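Local coordinates for ABC transporter periplasmic-binding protein YtfQ (Mycobacterium smegmatis, PDB 6HB0) that probably binds a furanose sugar such as L-arabinofuranose outside the cell membrane and hands it to an ABC transporter for uptake, at residues 47-51 with 272-276; 148-154 with 208-214. Residue numbers count along the deposited sequence, not the author numbering.

The chain first builds one lobe, in which helix 38-48 ends near strand 51-56. After strand 120-122 it passes into the other lobe, where strand 148-154 is laid down. It continues through helix 160-173, strand 179-186 and helix 191-204 before residues 208-214 return alongside 148-154, closing the shorter loop as interaction 2. Only after strand 259-263 does helix 269-279 return to the first lobe and close the long loop as interaction 1. Interaction 2 thus nests inside it. Interaction 1 joins the end of helix 38-48 and the following turn to helix 269-279 in the first lobe; interaction 2 pairs two strands of the second. Their centres lie about 42 Å apart, nearest atoms about 25 Å.

Interaction 1: residues 47-51 with 272-276; sequences EAGVN and MDLAK
This is a helix-end contact in the first lobe: the last turn of helix 38-48 and the turn into strand 51-56 meet one side of helix 269-279. Gly49, at phi/psi 74/27, terminates the helix in a Schellman motif, and Val50, with extended backbone angles (-97/135), leads toward strand 51-56. Ala48 and Met272 are the facing pair, with CA atoms 6.5 Å apart and their CB atoms in contact at 3.7 Å. Met272 (chi1 m, chi2 m) brings SD to 4.1 Å from CB of Val50, and also packs on Ile41, Ala45 and Leu22. One helical turn on, Lys276 stretches out (m, t, t, t), its CE 4.1 Å from CG2 of Val50, so that NZ donates a 2.8 Å hydrogen bond to O of Ala48. The side chain of neighbouring Glu47 takes no part in the contact and shares a zinc ion with His321. A lysine bound to a carbonyl at a helix C-terminus, beside small apolar contacts, thus joins two helices flanking the parallel sheet of a periplasmic-binding-protein lobe.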
loop_
_atom_site.group_PDB
_atom_site.type_symbol
_atom_site.label_atom_id
_atom_site.label_comp_id
_atom_site.label_asym_id
_atom_site.label_seq_id
_atom_site.Cartn_x
_atom_site.Cartn_y
_atom_site.Cartn_z
ATOM N N GLU A 47 -20.259 8.346 8.004
ATOM C CA GLU A 47 -19.862 9.747 8.189
ATOM C C GLU A 47 -20.303 10.674 7.070
ATOM O O GLU A 47 -20.655 11.842 7.333
ATOM C CB GLU A 47 -18.353 9.899 8.371
ATOM C CG GLU A 47 -17.684 9.230 9.582
ATOM C CD GLU A 47 -18.522 9.116 10.851
ATOM O OE1 GLU A 47 -18.168 9.519 11.974
ATOM O OE2 GLU A 47 -19.581 8.473 10.723
ATOM N N ALA A 48 -20.262 10.219 5.828
ATOM C CA ALA A 48 -20.647 11.091 4.745
ATOM C C ALA A 48 -22.139 11.093 4.434
ATOM O O ALA A 48 -22.548 11.784 3.515
ATOM C CB ALA A 48 -19.891 10.696 3.455
ATOM N N GLY A 49 -22.934 10.289 5.115
ATOM C CA GLY A 49 -24.340 10.203 4.786
ATOM C C GLY A 49 -24.646 9.444 3.508
ATOM O O GLY A 49 -25.680 9.667 2.886
ATOM N N VAL A 50 -23.774 8.504 3.139
ATOM C CA VAL A 50 -23.955 7.710 1.939
ATOM C C VAL A 50 -24.587 6.380 2.306
ATOM O O VAL A 50 -24.215 5.748 3.278
ATOM C CB VAL A 50 -22.610 7.494 1.222
ATOM C CG1 VAL A 50 -22.785 6.487 0.097
ATOM C CG2 VAL A 50 -22.087 8.825 0.689
ATOM N N ASN A 51 -25.575 5.968 1.537
ATOM C CA ASN A 51 -26.209 4.698 1.732
ATOM C C ASN A 51 -25.389 3.636 0.967
ATOM O O ASN A 51 -25.441 3.562 -0.257
ATOM C CB ASN A 51 -27.656 4.781 1.239
ATOM C CG ASN A 51 -28.355 3.458 1.296
ATOM O OD1 ASN A 51 -27.995 2.607 2.111
ATOM N ND2 ASN A 51 -29.304 3.238 0.384
ATOM N N MET A 272 -15.992 8.535 -0.754
ATOM C CA MET A 272 -17.350 9.089 -0.547
ATOM C C MET A 272 -17.452 10.460 -1.219
ATOM O O MET A 272 -18.432 10.771 -1.853
ATOM C CB MET A 272 -17.706 9.186 0.925
ATOM C CG MET A 272 -17.639 7.853 1.630
ATOM S SD MET A 272 -18.628 6.558 0.833
ATOM C CE MET A 272 -17.609 5.133 1.208
ATOM N N ASP A 273 -16.428 11.272 -1.070
ATOM C CA ASP A 273 -16.394 12.571 -1.720
ATOM C C ASP A 273 -16.417 12.478 -3.253
ATOM O O ASP A 273 -17.161 13.194 -3.928
ATOM C CB ASP A 273 -15.171 13.340 -1.255
ATOM C CG ASP A 273 -15.077 14.670 -1.933
ATOM O OD1 ASP A 273 -16.016 15.493 -1.753
ATOM O OD2 ASP A 273 -14.106 14.884 -2.689
ATOM N N LEU A 274 -15.615 11.584 -3.819
ATOM C CA LEU A 274 -15.665 11.316 -5.234
ATOM C C LEU A 274 -16.999 10.758 -5.700
ATOM O O LEU A 274 -17.464 11.098 -6.778
ATOM C CB LEU A 274 -14.558 10.336 -5.659
ATOM C CG LEU A 274 -13.204 10.977 -5.541
ATOM C CD1 LEU A 274 -12.122 9.911 -5.380
ATOM C CD2 LEU A 274 -12.923 11.900 -6.709
ATOM N N ALA A 275 -17.608 9.892 -4.915
ATOM C CA ALA A 275 -18.910 9.361 -5.275
ATOM C C ALA A 275 -19.938 10.495 -5.420
ATOM O O ALA A 275 -20.693 10.563 -6.393
ATOM C CB ALA A 275 -19.361 8.354 -4.259
ATOM N N LYS A 276 -19.909 11.422 -4.476
ATOM C CA LYS A 276 -20.788 12.603 -4.572
ATOM C C LYS A 276 -20.507 13.432 -5.821
ATOM O O LYS A 276 -21.435 13.842 -6.513
ATOM C CB LYS A 276 -20.658 13.447 -3.317
ATOM C CG LYS A 276 -21.283 12.784 -2.140
ATOM C CD LYS A 276 -21.046 13.585 -0.864
ATOM C CE LYS A 276 -21.725 12.869 0.296
ATOM N NZ LYS A 276 -21.285 13.438 1.594
#

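Interaction 2: residues 148-154 with 208-214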
loop_
_atom_site.group_PDB
_atom_site.type_symbol
_atom_site.label_atom_id
_atom_site.label_comp_id
_atom_site.label_asym_id
_atom_site.label_seq_id
_atom_site.Cartn_x
_atom_site.Cartn_y
_atom_site.Cartn_z
ATOM N N VAL A 148 28.702 2.397 -0.766
ATOM C CA VAL A 148 27.529 2.046 0.054
ATOM C C VAL A 148 26.878 0.775 -0.492
ATOM O O VAL A 148 26.280 0.778 -1.563
ATOM C CB VAL A 148 26.554 3.204 0.173
ATOM C CG1 VAL A 148 25.358 2.819 1.043
ATOM C CG2 VAL A 148 27.273 4.399 0.806
ATOM N N ASN A 149 27.066 -0.317 0.244
ATOM C CA ASN A 149 26.576 -1.607 -0.201
ATOM C C ASN A 149 25.189 -1.881 0.374
ATOM O O ASN A 149 25.011 -1.959 1.590
ATOM C CB ASN A 149 27.558 -2.692 0.179
ATOM C CG ASN A 149 28.859 -2.626 -0.654
ATOM O OD1 ASN A 149 28.938 -1.989 -1.670
ATOM N ND2 ASN A 149 29.832 -3.333 -0.220
ATOM N N ILE A 150 24.236 -2.001 -0.524
ATOM C CA ILE A 150 22.839 -2.199 -0.171
ATOM C C ILE A 150 22.505 -3.651 -0.473
ATOM O O ILE A 150 22.874 -4.153 -1.527
ATOM C CB ILE A 150 21.931 -1.316 -1.031
ATOM C CG1 ILE A 150 22.265 0.161 -0.817
ATOM C CG2 ILE A 150 20.455 -1.566 -0.685
ATOM C CD1 ILE A 150 21.646 1.062 -1.877
ATOM N N VAL A 151 21.837 -4.323 0.458
ATOM C CA VAL A 151 21.210 -5.584 0.117
ATOM C C VAL A 151 19.701 -5.417 0.159
ATOM O O VAL A 151 19.187 -4.644 0.947
ATOM C CB VAL A 151 21.692 -6.726 0.986
ATOM C CG1 VAL A 151 23.221 -6.861 0.848
ATOM C CG2 VAL A 151 21.216 -6.625 2.431
ATOM N N GLN A 152 19.004 -6.128 -0.718
ATOM C CA GLN A 152 17.579 -5.985 -0.857
ATOM C C GLN A 152 16.845 -7.281 -0.624
ATOM O O GLN A 152 17.117 -8.310 -1.260
ATOM C CB GLN A 152 17.258 -5.424 -2.240
ATOM C CG GLN A 152 15.764 -5.251 -2.510
ATOM C CD GLN A 152 15.415 -4.368 -3.716
ATOM O OE1 GLN A 152 14.245 -4.019 -3.913
ATOM N NE2 GLN A 152 16.398 -4.063 -4.547
ATOM N N LEU A 153 15.901 -7.238 0.288
ATOM C CA LEU A 153 15.013 -8.386 0.550
ATOM C C LEU A 153 13.756 -8.110 -0.250
ATOM O O LEU A 153 12.988 -7.184 0.061
ATOM C CB LEU A 153 14.734 -8.494 2.039
ATOM C CG LEU A 153 15.953 -8.709 2.935
ATOM C CD1 LEU A 153 15.570 -8.578 4.409
ATOM C CD2 LEU A 153 16.528 -10.090 2.694
ATOM N N GLU A 154 13.567 -8.869 -1.340
ATOM C CA GLU A 154 12.448 -8.665 -2.196
ATOM C C GLU A 154 11.249 -9.469 -1.744
ATOM O O GLU A 154 11.393 -10.524 -1.116
ATOM C CB GLU A 154 12.760 -9.124 -3.615
ATOM C CG GLU A 154 13.997 -8.538 -4.204
ATOM C CD GLU A 154 14.364 -9.235 -5.527
ATOM O OE1 GLU A 154 13.495 -9.891 -6.150
ATOM O OE2 GLU A 154 15.517 -9.072 -5.960
ATOM N N ILE A 208 28.105 -4.893 4.370
ATOM C CA ILE A 208 26.711 -4.505 4.147
ATOM C C ILE A 208 26.456 -3.263 4.945
ATOM O O ILE A 208 26.659 -3.242 6.161
ATOM C CB ILE A 208 25.696 -5.601 4.552
ATOM C CG1 ILE A 208 25.949 -6.887 3.755
ATOM C CG2 ILE A 208 24.267 -5.098 4.342
ATOM C CD1 ILE A 208 25.122 -8.071 4.241
ATOM N N ASP A 209 26.040 -2.215 4.268
ATOM C CA ASP A 209 25.750 -0.957 4.951
ATOM C C ASP A 209 24.256 -0.801 5.252
ATOM O O ASP A 209 23.889 -0.372 6.326
ATOM C CB ASP A 209 26.265 0.170 4.100
ATOM C CG ASP A 209 27.825 0.044 3.885
ATOM O OD1 ASP A 209 28.563 0.199 4.886
ATOM O OD2 ASP A 209 28.276 -0.311 2.765
ATOM N N VAL A 210 23.411 -1.207 4.316
ATOM C CA VAL A 210 21.983 -0.970 4.406
ATOM C C VAL A 210 21.237 -2.170 3.887
ATOM O O VAL A 210 21.653 -2.742 2.883
ATOM C CB VAL A 210 21.569 0.209 3.518
ATOM C CG1 VAL A 210 20.051 0.425 3.628
ATOM C CG2 VAL A 210 22.305 1.478 3.913
ATOM N N VAL A 211 20.165 -2.551 4.580
ATOM C CA VAL A 211 19.159 -3.436 4.002
ATOM C C VAL A 211 17.886 -2.687 3.643
ATOM O O VAL A 211 17.386 -1.881 4.408
ATOM C CB VAL A 211 18.957 -4.796 4.733
ATOM C CG1 VAL A 211 19.782 -4.945 5.975
ATOM C CG2 VAL A 211 17.504 -5.311 4.742
ATOM N N PHE A 212 17.422 -2.883 2.422
ATOM C CA PHE A 212 16.132 -2.430 2.017
ATOM C C PHE A 212 15.206 -3.648 2.029
ATOM O O PHE A 212 15.395 -4.608 1.290
ATOM C CB PHE A 212 16.164 -1.810 0.645
ATOM C CG PHE A 212 14.797 -1.560 0.070
ATOM C CD1 PHE A 212 13.829 -0.930 0.826
ATOM C CD2 PHE A 212 14.468 -1.972 -1.204
ATOM C CE1 PHE A 212 12.560 -0.684 0.311
ATOM C CE2 PHE A 212 13.216 -1.727 -1.715
ATOM C CZ PHE A 212 12.255 -1.088 -0.951
ATOM N N ALA A 213 14.249 -3.609 2.929
ATOM C CA ALA A 213 13.264 -4.690 3.108
ATOM C C ALA A 213 11.954 -4.223 2.504
ATOM O O ALA A 213 11.401 -3.211 2.920
ATOM C CB ALA A 213 13.076 -4.959 4.564
ATOM N N GLN A 214 11.470 -4.940 1.512
ATOM C CA GLN A 214 10.268 -4.534 0.818
ATOM C C GLN A 214 8.990 -4.728 1.639
ATOM O O GLN A 214 7.943 -4.334 1.164
ATOM C CB GLN A 214 10.117 -5.287 -0.500
ATOM C CG GLN A 214 11.079 -4.863 -1.534
ATOM C CD GLN A 214 10.842 -5.581 -2.834
ATOM O OE1 GLN A 214 9.899 -6.368 -2.952
ATOM N NE2 GLN A 214 11.716 -5.330 -3.827
#
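Residues 208-214 run parallel to strand 148-154, the strand axes 4.7 Å apart and crossing at -25°. Ile208 leads in, its CG2 3.9 Å from CG2 of Val151. Asp209 then bonds twice to Asn149: its N donates to O of Asn149 at 2.9 Å, and its OD2 accepts N of Asn149 at 2.8 Å. With Val210 the parallel ladder begins. Val210 N shares that same O of Asn149 at 3.2 Å, while O of Val210 takes N of Val151 at 2.9 Å and lies 3.3 Å from CA of Ile150. Val211 sits on the other face, its CB 3.7 Å from CG2 of Val151 and its CG2 3.8 Å from CD1 of Leu153. Phe212 continues the ladder, N to O of Val151 and O to N of Leu153, both 2.9 Å; the edge of its ring meets OE1 of Gln152, 3.3 Å from CE2. Ala213 pairs with Leu153, their CA atoms 4.8 Å apart, and its CB lies 4.4 Å from Leu153 CD1. Gln214 closes the run: N bonds O of Leu153 at 3.1 Å, NE2 bonds OE1 of Gln152 at 2.8 Å, and OE1 accepts Gly155 N. Helix 160-173 covers the face of Ile150, Gln152 and Phe212, where the Phe212 ring stacks on Phe169, whereas helix 191-204 covers Val151, Leu153 and Val211 through Val197, Met198 and Phe201. On its other edge strand 148-154 hydrogen-bonds to 179-186 (Ile150 with Lys180 and Val182), so it lies between 179-186 and 210-213, the strand order 2-1-3 of a Rossmann-like alpha/beta lobe with a helix on each face.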